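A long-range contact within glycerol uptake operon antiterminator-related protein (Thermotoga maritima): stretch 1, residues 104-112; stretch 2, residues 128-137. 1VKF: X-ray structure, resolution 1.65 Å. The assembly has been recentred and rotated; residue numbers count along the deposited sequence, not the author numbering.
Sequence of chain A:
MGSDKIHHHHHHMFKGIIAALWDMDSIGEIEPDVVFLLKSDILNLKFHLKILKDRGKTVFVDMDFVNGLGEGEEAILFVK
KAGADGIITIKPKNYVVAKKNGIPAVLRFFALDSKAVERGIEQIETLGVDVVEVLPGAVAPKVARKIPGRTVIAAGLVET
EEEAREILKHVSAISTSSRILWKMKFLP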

ATOM      1  N   PRO A 104      -6.971  -9.023   3.692  1.00 13.06           N
ATOM      2  CA  PRO A 104      -5.747  -8.245   3.970  1.00 12.82           C
ATOM      3  C   PRO A 104      -5.900  -6.767   3.596  1.00 10.05           C
ATOM      4  O   PRO A 104      -6.480  -6.396   2.543  1.00 11.18           O
ATOM      5  CB  PRO A 104      -4.710  -8.917   3.079  1.00 13.37           C
ATOM      6  CG  PRO A 104      -5.218 -10.344   2.950  1.00 12.07           C
ATOM      7  CD  PRO A 104      -6.675 -10.267   2.956  1.00 12.36           C
ATOM      8  N   ALA A 105      -5.394  -5.914   4.480  1.00  9.63           N
ATOM      9  CA  ALA A 105      -5.569  -4.489   4.314  1.00  9.78           C
ATOM     10  C   ALA A 105      -4.353  -3.722   4.829  1.00  9.04           C
ATOM     11  O   ALA A 105      -3.740  -4.141   5.835  1.00 14.16           O
ATOM     12  CB  ALA A 105      -6.826  -4.016   5.014  1.00  8.00           C
ATOM     13  N   VAL A 106      -4.028  -2.643   4.112  1.00  6.93           N
ATOM     14  CA  VAL A 106      -3.003  -1.730   4.514  1.00  9.13           C
ATOM     15  C   VAL A 106      -3.643  -0.364   4.742  1.00 11.58           C
ATOM     16  O   VAL A 106      -4.331   0.138   3.864  1.00 11.15           O
ATOM     17  CB  VAL A 106      -1.904  -1.613   3.444  1.00 10.87           C
ATOM     18  CG1 VAL A 106      -0.849  -0.660   3.884  1.00 11.09           C
ATOM     19  CG2 VAL A 106      -1.290  -2.995   3.202  1.00 14.34           C
ATOM     20  N   LEU A 107      -3.363   0.251   5.894  1.00 10.31           N
ATOM     21  CA  LEU A 107      -3.872   1.575   6.214  1.00  9.02           C
ATOM     22  C   LEU A 107      -2.794   2.595   5.928  1.00 12.30           C
ATOM     23  O   LEU A 107      -1.680   2.480   6.445  1.00 10.12           O
ATOM     24  CB  LEU A 107      -4.301   1.697   7.670  1.00 10.25           C
ATOM     25  CG  LEU A 107      -4.921   3.070   8.039  1.00 13.89           C
ATOM     26  CD1 LEU A 107      -6.267   3.285   7.426  1.00 16.06           C
ATOM     27  CD2 LEU A 107      -5.024   3.184   9.563  1.00 21.94           C
ATOM     28  N   ARG A 108      -3.127   3.568   5.091  1.00 10.27           N
ATOM     29  CA  ARG A 108      -2.238   4.705   4.824  1.00 16.09           C
ATOM     30  C   ARG A 108      -2.219   5.671   6.008  1.00 15.22           C
ATOM     31  O   ARG A 108      -3.213   5.811   6.734  1.00 15.29           O
ATOM     32  CB  ARG A 108      -2.659   5.454   3.585  1.00 15.87           C
ATOM     33  CG  ARG A 108      -2.576   4.690   2.277  1.00 21.74           C
ATOM     34  CD  ARG A 108      -2.861   5.580   1.046  1.00 31.61           C
ATOM     35  NE  ARG A 108      -1.748   5.491   0.125  1.00 37.59           N
ATOM     36  CZ  ARG A 108      -1.199   6.490  -0.560  1.00 31.94           C
ATOM     37  NH1 ARG A 108      -1.682   7.711  -0.489  1.00 32.33           N
ATOM     38  NH2 ARG A 108      -0.152   6.234  -1.357  1.00 43.70           N
ATOM     39  N   PHE A 109      -1.069   6.336   6.187  1.00 12.64           N
ATOM     40  CA  PHE A 109      -0.769   7.169   7.339  1.00 12.30           C
ATOM     41  C   PHE A 109       0.037   8.363   6.775  1.00 11.39           C
ATOM     42  O   PHE A 109       1.151   8.198   6.275  1.00 11.60           O
ATOM     43  CB  PHE A 109       0.031   6.302   8.312  1.00 11.27           C
ATOM     44  CG  PHE A 109       0.442   6.961   9.607  1.00 13.28           C
ATOM     45  CD1 PHE A 109       0.554   8.325   9.753  1.00 27.55           C
ATOM     46  CD2 PHE A 109       0.684   6.168  10.707  1.00 22.34           C
ATOM     47  CE1 PHE A 109       0.913   8.876  10.966  1.00 31.49           C
ATOM     48  CE2 PHE A 109       1.038   6.719  11.940  1.00 31.68           C
ATOM     49  CZ  PHE A 109       1.161   8.065  12.055  1.00 26.39           C
ATOM     50  N   PHE A 110      -0.550   9.578   6.820  1.00  8.79           N
ATOM     51  CA  PHE A 110       0.104  10.759   6.312  1.00  9.10           C
ATOM     52  C   PHE A 110       0.851  11.410   7.520  1.00 11.91           C
ATOM     53  O   PHE A 110       0.223  12.059   8.383  1.00  9.80           O
ATOM     54  CB  PHE A 110      -0.936  11.751   5.773  1.00  8.04           C
ATOM     55  CG  PHE A 110      -1.699  11.286   4.551  1.00 14.70           C
ATOM     56  CD1 PHE A 110      -1.230  10.277   3.716  1.00 20.00           C
ATOM     57  CD2 PHE A 110      -2.893  11.933   4.205  1.00 20.11           C
ATOM     58  CE1 PHE A 110      -1.959   9.897   2.581  1.00 18.93           C
ATOM     59  CE2 PHE A 110      -3.608  11.539   3.071  1.00 21.74           C
ATOM     60  CZ  PHE A 110      -3.143  10.527   2.282  1.00 22.83           C
ATOM     61  N   ALA A 111       2.166  11.231   7.572  1.00  8.73           N
ATOM     62  CA  ALA A 111       2.988  11.635   8.729  1.00  8.05           C
ATOM     63  C   ALA A 111       3.496  13.078   8.511  1.00  9.49           C
ATOM     64  O   ALA A 111       4.656  13.329   8.130  1.00  8.16           O
ATOM     65  CB  ALA A 111       4.105  10.631   8.952  1.00  7.58           C
ATOM     66  N   LEU A 112       2.572  14.027   8.738  1.00  8.26           N
ATOM     67  CA  LEU A 112       2.767  15.407   8.354  1.00  9.00           C
ATOM     68  C   LEU A 112       3.405  16.256   9.467  1.00  7.72           C
ATOM     69  O   LEU A 112       4.167  17.152   9.172  1.00  7.31           O
ATOM     70  CB  LEU A 112       1.419  15.997   7.927  1.00  8.80           C
ATOM     71  CG  LEU A 112       0.862  15.418   6.604  1.00 11.43           C
ATOM     72  CD1 LEU A 112      -0.625  15.698   6.445  1.00 14.62           C
ATOM     73  CD2 LEU A 112       1.685  15.987   5.471  1.00 10.47           C
TER
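Stretch 2 (128-137) GVDVVEVLPG

Where the regular pairing of two parallel strands begins, a single water takes the place of a direct link: it donates to A105 O at 2.6 Å and accepts from V131 N at 2.9 Å, so the backbones are already joined before their hydrogen-bond ladder starts. Beyond it the contact illustrates how a parallel sheet is built from segments distant in sequence. Strand 131-135 runs in the same direction as strand 105-110, the axes crossing at -29° and approaching to 4.6 Å, with extended backbone angles throughout both strands. The register pairs L107 with V132, R108 with E133, F109 with V134 and F110 with L135, at CA-CA distances of 4.7 to 5.1 Å.

As is typical of parallel strands, L107 and F109, alternate residues of stretch 1, each bond to two residues of the partner. L107 N donates to V131 O (3.3 Å) and L107 O accepts from E133 N (3.0 Å); F109 N makes a weak bond to E133 O (2.8 Å), while F109 O receives L135 N (3.0 Å). A111 N closes the ladder on L135 O (2.8 Å), the carbonyl of the cis peptide bond that leads into P136.

Alternation also sorts the side chains. On the face bearing L107, F109, V132 and V134, packing is apolar: F109 CB lies 3.5 Å from V132 CG1, a methyl at the edge of the F109 ring, and L107 CD2 reaches V129 CG2 at 4.1 Å. On the other face, R108 and E133 form a salt bridge, NE to OE1 at 3.0 Å, whose hydrogen bond is weak because the angle at the hydrogen is only 132°. L135 CD1 lies over one face of the R108 guanidinium and also meets the edge of the F110 ring, 4.1 Å from F110 CD1, so one leucine serves both a charged and an aromatic neighbour.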

ATOM      1  N   GLY A 128      -6.124  -1.970  15.915  1.00 17.21           N
ATOM      2  CA  GLY A 128      -5.306  -3.154  15.713  1.00 19.88           C
ATOM      3  C   GLY A 128      -4.707  -3.253  14.312  1.00 20.15           C
ATOM      4  O   GLY A 128      -4.834  -4.274  13.643  1.00 22.56           O
ATOM      5  N   VAL A 129      -4.059  -2.195  13.853  1.00 18.62           N
ATOM      6  CA  VAL A 129      -3.499  -2.182  12.507  1.00 17.27           C
ATOM      7  C   VAL A 129      -2.112  -2.822  12.473  1.00 19.27           C
ATOM      8  O   VAL A 129      -1.178  -2.327  13.091  1.00 19.79           O
ATOM      9  CB  VAL A 129      -3.412  -0.760  11.986  1.00 18.20           C
ATOM     10  CG1 VAL A 129      -2.770  -0.743  10.624  1.00 19.66           C
ATOM     11  CG2 VAL A 129      -4.787  -0.102  11.992  1.00 17.52           C
ATOM     12  N   ASP A 130      -1.974  -3.912  11.731  1.00 17.67           N
ATOM     13  CA  ASP A 130      -0.717  -4.652  11.680  1.00 21.27           C
ATOM     14  C   ASP A 130       0.256  -4.035  10.655  1.00 18.54           C
ATOM     15  O   ASP A 130       1.450  -4.096  10.837  1.00 17.61           O
ATOM     16  CB  ASP A 130      -0.975  -6.093  11.234  1.00 24.58           C
ATOM     17  CG  ASP A 130      -2.029  -6.796  12.077  1.00 35.70           C
ATOM     18  OD1 ASP A 130      -1.884  -6.793  13.320  1.00 42.76           O
ATOM     19  OD2 ASP A 130      -3.033  -7.369  11.567  1.00 42.41           O
ATOM     20  N   VAL A 131      -0.310  -3.534   9.561  1.00 17.85           N
ATOM     21  CA  VAL A 131       0.451  -3.054   8.378  1.00 17.22           C
ATOM     22  C   VAL A 131       0.033  -1.635   7.983  1.00 14.31           C
ATOM     23  O   VAL A 131      -1.131  -1.345   7.677  1.00 13.40           O
ATOM     24  CB  VAL A 131       0.311  -3.984   7.155  1.00 19.36           C
ATOM     25  CG1 VAL A 131       1.213  -3.515   5.991  1.00 16.19           C
ATOM     26  CG2 VAL A 131       0.666  -5.427   7.545  1.00 18.19           C
ATOM     27  N   VAL A 132       0.999  -0.737   8.052  1.00 12.54           N
ATOM     28  CA  VAL A 132       0.748   0.668   7.817  1.00 10.52           C
ATOM     29  C   VAL A 132       1.687   1.159   6.712  1.00 10.65           C
ATOM     30  O   VAL A 132       2.861   0.805   6.732  1.00 10.98           O
ATOM     31  CB  VAL A 132       1.042   1.520   9.101  1.00 16.13           C
ATOM     32  CG1 VAL A 132       0.713   2.947   8.827  1.00 20.24           C
ATOM     33  CG2 VAL A 132       0.256   1.027  10.281  1.00 26.32           C
ATOM     34  N   GLU A 133       1.175   1.956   5.788  1.00  8.21           N
ATOM     35  CA  GLU A 133       1.974   2.670   4.794  1.00 10.10           C
ATOM     36  C   GLU A 133       2.117   4.127   5.193  1.00  9.88           C
ATOM     37  O   GLU A 133       1.136   4.868   5.252  1.00 12.08           O
ATOM     38  CB  GLU A 133       1.387   2.541   3.402  1.00 10.36           C
ATOM     39  CG  GLU A 133       2.260   3.173   2.295  1.00  7.05           C
ATOM     40  CD  GLU A 133       1.627   3.036   0.929  1.00 19.36           C
ATOM     41  OE1 GLU A 133       0.564   3.630   0.735  1.00 26.07           O
ATOM     42  OE2 GLU A 133       2.231   2.372   0.076  1.00 17.03           O
ATOM     43  N   VAL A 134       3.344   4.516   5.453  1.00  8.98           N
ATOM     44  CA  VAL A 134       3.646   5.881   5.935  1.00 10.13           C
ATOM     45  C   VAL A 134       4.195   6.714   4.808  1.00  9.50           C
ATOM     46  O   VAL A 134       5.170   6.343   4.154  1.00 10.50           O
ATOM     47  CB  VAL A 134       4.628   5.863   7.085  1.00  9.35           C
ATOM     48  CG1 VAL A 134       4.992   7.296   7.484  1.00 13.65           C
ATOM     49  CG2 VAL A 134       4.069   5.066   8.261  1.00  9.61           C
ATOM     50  N   LEU A 135       3.594   7.887   4.620  1.00  6.83           N
ATOM     51  CA  LEU A 135       4.010   8.850   3.612  1.00  7.87           C
ATOM     52  C   LEU A 135       4.313  10.225   4.254  1.00  7.28           C
ATOM     53  O   LEU A 135       3.638  10.597   5.222  1.00  8.47           O
ATOM     54  CB  LEU A 135       2.935   9.048   2.557  1.00 11.44           C
ATOM     55  CG  LEU A 135       2.415   7.789   1.828  1.00 10.81           C
ATOM     56  CD1 LEU A 135       1.193   7.250   2.469  1.00 13.01           C
ATOM     57  CD2 LEU A 135       2.160   8.199   0.375  1.00 18.01           C
ATOM     58  N   PRO A 136       5.296  10.962   3.734  1.00  7.53           N
ATOM     59  CA  PRO A 136       6.238  10.497   2.698  1.00  7.97           C
ATOM     60  C   PRO A 136       7.295   9.563   3.311  1.00 10.16           C
ATOM     61  O   PRO A 136       7.400   9.378   4.542  1.00  9.41           O
ATOM     62  CB  PRO A 136       6.897  11.789   2.224  1.00  8.47           C
ATOM     63  CG  PRO A 136       6.908  12.677   3.499  1.00  9.81           C
ATOM     64  CD  PRO A 136       5.641  12.316   4.191  1.00 10.46           C
ATOM     65  N   GLY A 137       8.110   8.944   2.466  1.00  8.01           N
ATOM     66  CA  GLY A 137       8.992   7.906   2.911  1.00  7.81           C
ATOM     67  C   GLY A 137      10.084   8.330   3.902  1.00  8.21           C
ATOM     68  O   GLY A 137      10.442   7.545   4.776  1.00 10.66           O
TER
HETATM   69  O   HOH W   1      -2.839  -3.727   8.233  1.00 34.02           O